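Local coordinates for protein EXOU (Pseudomonas aeruginosa, PDB 4AKX) that acts as a type III secretion toxin, probably a patatin-like phospholipase that damages host cells, and forms a complex with the chaperone SpcU, at residues Val575-Ala579 with Ala614-Ile620; Glu608-Arg612 with Gln622-Asp626. The contacts are given in a common frame with arbitrary orientation. Residues are numbered along the deposited sequence.

Contact 1 of 2, residues Val575-Ala579 with Ala614-Ile620; sequences VAVIA and ATSPAEI
Segment 575-579 is a piece of the long helix 561-591, with helical backbone angles throughout. Segment 614-620 starts as a turn and becomes the first turn of helix 617-630. A614 (-62/125) and S616 (-138/151) are extended, with T615 (-113/-17) between them; P617 to I620 are helical. The CA atoms of V575 and S616 lie 6.3 Å apart, those of A579 and I620 7.0 Å apart.

V575 and I620 bury the most surface, and both point toward the other segment. V575 has chi1 t. Its CG1 meets I620 CD1 at 3.4 Å, and its CG2 lies 4.1 Å from P617 CD. The same side chain faces the turn: CG1 is 3.9 Å from A614 O, and CG2 is 3.9 Å from T615 O. I620 is in the mt rotamer, so its CD1 reaches across to the long helix. There CD1 also lies 4.0 Å from A579 CB and 4.2 Å from I578 CB. Beyond the segment, I620 touches I582 and P617 touches Q571.

The turn is held from within. S616 is the N-cap: its OG accepts from E619 N at 3.2 Å and, weakly, from A618 N at 3.1 Å. E619 OE1 accepts hydrogen bonds from T615 N (2.9 Å) and T615 OG1 (2.8 Å). This is a capped helix start packed on the flank of another helix, within the ExoU C-terminal region. No hydrogen bond crosses between the segments, so the contact rests on V575, I620 and their apolar neighbours, while these bonds of S616 and E619 stay within 614-620.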
# COMPACT_ATOMS: atom_id res chain seq x y z
N VAL B 575 -23.12 -13.22 21.05
CA VAL B 575 -21.84 -12.70 20.57
C VAL B 575 -21.93 -11.26 20.09
O VAL B 575 -21.01 -10.48 20.27
CB VAL B 575 -21.19 -13.58 19.49
CG1 VAL B 575 -19.95 -12.92 18.97
CG2 VAL B 575 -20.82 -14.95 20.02
N ALA B 576 -23.06 -10.88 19.53
CA ALA B 576 -23.20 -9.52 19.02
C ALA B 576 -23.27 -8.51 20.15
O ALA B 576 -22.71 -7.44 20.03
CB ALA B 576 -24.41 -9.40 18.11
N VAL B 577 -23.97 -8.83 21.25
CA VAL B 577 -24.02 -7.85 22.35
C VAL B 577 -22.63 -7.67 22.96
O VAL B 577 -22.19 -6.54 23.14
CB VAL B 577 -25.17 -8.04 23.39
CG1 VAL B 577 -26.40 -8.53 22.71
CG2 VAL B 577 -24.78 -8.98 24.51
N ILE B 578 -21.90 -8.78 23.18
CA ILE B 578 -20.52 -8.68 23.64
C ILE B 578 -19.77 -7.70 22.72
O ILE B 578 -19.18 -6.74 23.19
CB ILE B 578 -19.74 -10.01 23.61
CG1 ILE B 578 -20.52 -11.13 24.30
CG2 ILE B 578 -18.34 -9.79 24.15
CD1 ILE B 578 -19.91 -11.62 25.60
N ALA B 579 -19.80 -7.94 21.42
CA ALA B 579 -19.10 -7.05 20.50
C ALA B 579 -19.53 -5.61 20.68
O ALA B 579 -18.68 -4.71 20.78
CB ALA B 579 -19.32 -7.46 19.07
N ALA B 614 -18.28 -10.06 13.65
CA ALA B 614 -17.94 -11.16 14.53
C ALA B 614 -19.13 -12.09 14.82
O ALA B 614 -20.19 -11.64 15.33
CB ALA B 614 -17.37 -10.62 15.83
N THR B 615 -18.92 -13.38 14.53
CA THR B 615 -19.95 -14.40 14.70
C THR B 615 -19.60 -15.39 15.81
O THR B 615 -20.47 -16.14 16.28
CB THR B 615 -20.14 -15.20 13.41
OG1 THR B 615 -18.91 -15.21 12.68
CG2 THR B 615 -21.26 -14.60 12.54
N SER B 616 -18.34 -15.41 16.21
CA SER B 616 -17.90 -16.31 17.26
C SER B 616 -16.94 -15.64 18.23
O SER B 616 -16.13 -14.81 17.84
CB SER B 616 -17.17 -17.48 16.65
OG SER B 616 -15.81 -17.13 16.54
N PRO B 617 -16.95 -16.10 19.48
CA PRO B 617 -16.00 -15.58 20.46
C PRO B 617 -14.58 -15.52 19.93
O PRO B 617 -13.85 -14.62 20.30
CB PRO B 617 -16.08 -16.60 21.58
CG PRO B 617 -16.50 -17.85 20.90
CD PRO B 617 -17.52 -17.38 19.91
N ALA B 618 -14.18 -16.47 19.08
CA ALA B 618 -12.77 -16.56 18.62
C ALA B 618 -12.44 -15.38 17.77
O ALA B 618 -11.35 -14.80 17.89
CB ALA B 618 -12.52 -17.83 17.85
N GLU B 619 -13.38 -15.02 16.91
CA GLU B 619 -13.25 -13.82 16.08
C GLU B 619 -13.21 -12.58 16.93
O GLU B 619 -12.53 -11.63 16.59
CB GLU B 619 -14.41 -13.71 15.11
CG GLU B 619 -14.68 -14.99 14.36
CD GLU B 619 -15.48 -14.75 13.10
OE1 GLU B 619 -16.42 -13.94 13.15
OE2 GLU B 619 -15.15 -15.36 12.06
N ILE B 620 -13.93 -12.57 18.05
CA ILE B 620 -13.88 -11.43 18.94
C ILE B 620 -12.53 -11.31 19.59
O ILE B 620 -11.99 -10.21 19.71
CB ILE B 620 -15.03 -11.43 19.97
CG1 ILE B 620 -16.26 -10.82 19.31
CG2 ILE B 620 -14.65 -10.62 21.20
CD1 ILE B 620 -17.49 -10.83 20.18

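Contact 2 of 2, residues Glu608-Arg612 with Gln622-Asp626; sequences EEQLR and QALND
Q610 points toward the facing helix and lays its amide over A623: Q610 OE1 is 3.5 Å from A623 CA and 4.1 Å from A623 CB. Its chi1 of -108° lies between wells and its chi2 of 156° is t, so the chain extends across the gap. Q610 NE2 then donates to D626 OD2 at 2.7 Å, with an N-H...acceptor angle of 162°. D626 is one turn after A623 and has chi1 m.

Both segments are helical throughout. Their axes approach to 9.4 Å and run antiparallel at 174°. Q610 and A623 are the closest pair, with CA atoms 5.9 Å apart. This is an alpha-helical hairpin, made of the end of helix 598-613 and the middle of helix 617-630. Beside the polar bridge, L611 in the mt rotamer brings CD2 to 3.6 Å from A623 CB. L611 and L624 also touch I582 of helix 561-591.

D626 OD2 has a second partner, a salt bridge to R606. The SpcU chain covers the contact itself: L48 of SpcU packs on Q610 and S51 of SpcU on D626. E609 OE2 forms a salt bridge to R83 of the SpcU chain.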
# COMPACT_ATOMS: atom_id res chain seq x y z
N GLU B 608 -13.53 -1.99 14.63
CA GLU B 608 -14.98 -1.84 14.63
C GLU B 608 -15.57 -2.77 13.59
O GLU B 608 -16.61 -3.39 13.81
CB GLU B 608 -15.33 -0.39 14.30
CG GLU B 608 -16.58 0.16 14.97
CD GLU B 608 -16.81 1.65 14.66
OE1 GLU B 608 -15.89 2.32 14.15
OE2 GLU B 608 -17.94 2.16 14.88
N GLU B 609 -14.89 -2.87 12.45
CA GLU B 609 -15.37 -3.63 11.29
C GLU B 609 -15.35 -5.10 11.65
O GLU B 609 -16.33 -5.82 11.40
CB GLU B 609 -14.43 -3.37 10.09
CG GLU B 609 -14.89 -3.88 8.73
CD GLU B 609 -16.34 -3.53 8.43
OE1 GLU B 609 -17.02 -3.06 9.38
OE2 GLU B 609 -16.80 -3.72 7.26
N GLN B 610 -14.22 -5.54 12.21
CA GLN B 610 -14.05 -6.89 12.73
C GLN B 610 -15.18 -7.28 13.68
O GLN B 610 -15.83 -8.32 13.51
CB GLN B 610 -12.72 -7.02 13.44
CG GLN B 610 -11.73 -7.85 12.66
CD GLN B 610 -10.30 -7.52 13.00
OE1 GLN B 610 -10.02 -6.78 13.93
NE2 GLN B 610 -9.39 -8.09 12.25
N LEU B 611 -15.40 -6.42 14.66
CA LEU B 611 -16.43 -6.60 15.67
C LEU B 611 -17.80 -6.64 15.07
O LEU B 611 -18.55 -7.54 15.38
CB LEU B 611 -16.37 -5.46 16.68
CG LEU B 611 -15.18 -5.37 17.63
CD1 LEU B 611 -15.36 -4.15 18.50
CD2 LEU B 611 -14.98 -6.63 18.49
N ARG B 612 -18.14 -5.69 14.19
CA ARG B 612 -19.46 -5.74 13.50
C ARG B 612 -19.77 -7.10 12.92
O ARG B 612 -20.88 -7.54 13.02
CB ARG B 612 -19.63 -4.67 12.40
CG ARG B 612 -19.63 -3.23 12.89
CD ARG B 612 -19.68 -2.23 11.73
NE ARG B 612 -20.97 -2.31 11.01
CZ ARG B 612 -21.11 -2.58 9.69
NH1 ARG B 612 -20.03 -2.80 8.88
NH2 ARG B 612 -22.34 -2.62 9.18
N GLN B 622 -9.82 -12.06 18.24
CA GLN B 622 -8.84 -11.64 17.24
C GLN B 622 -8.91 -10.16 17.04
O GLN B 622 -7.91 -9.51 16.71
CB GLN B 622 -9.08 -12.32 15.91
CG GLN B 622 -7.85 -12.33 15.01
CD GLN B 622 -6.63 -12.88 15.71
OE1 GLN B 622 -5.59 -12.22 15.80
NE2 GLN B 622 -6.75 -14.09 16.24
N ALA B 623 -10.11 -9.62 17.22
CA ALA B 623 -10.31 -8.20 17.10
C ALA B 623 -9.37 -7.53 18.05
O ALA B 623 -8.50 -6.78 17.65
CB ALA B 623 -11.74 -7.85 17.45
N LEU B 624 -9.51 -7.89 19.32
CA LEU B 624 -8.75 -7.31 20.41
C LEU B 624 -7.25 -7.53 20.25
O LEU B 624 -6.46 -6.64 20.54
CB LEU B 624 -9.23 -7.89 21.74
CG LEU B 624 -10.76 -7.99 21.97
CD1 LEU B 624 -11.13 -9.21 22.79
CD2 LEU B 624 -11.32 -6.73 22.62
N ASN B 625 -6.85 -8.69 19.76
CA ASN B 625 -5.42 -8.90 19.59
C ASN B 625 -4.87 -7.95 18.55
O ASN B 625 -3.75 -7.41 18.72
CB ASN B 625 -5.07 -10.33 19.21
CG ASN B 625 -5.56 -11.32 20.22
OD1 ASN B 625 -5.16 -11.29 21.38
ND2 ASN B 625 -6.44 -12.22 19.78
N ASP B 626 -5.65 -7.72 17.47
CA ASP B 626 -5.18 -6.80 16.41
C ASP B 626 -4.78 -5.46 17.04
O ASP B 626 -3.67 -4.96 16.81
CB ASP B 626 -6.21 -6.64 15.30
CG ASP B 626 -6.16 -7.79 14.27
OD1 ASP B 626 -5.40 -8.79 14.47
OD2 ASP B 626 -6.88 -7.70 13.25

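Overall arrangement
From the N terminus, the chain first passes 575-579 on helix 561-591, then enters helix 598-613, which carries 608-612. It turns through 614-616 into helix 617-630. Contact 1 closes a long loop here, with 34 residues between its segments, mostly helical. Contact 2 closes a short one, with 9 residues between 608-612 and 622-626. The segments alternate along the chain, so the two loops cross. The contacts' centres are 9 Å apart, and A579 CB meets L611 O at 3.8 Å. Both contacts use helix 617-630, which is thereby tied to its predecessor helix and to the long helix. Together they join three consecutive helices of the C-terminal region.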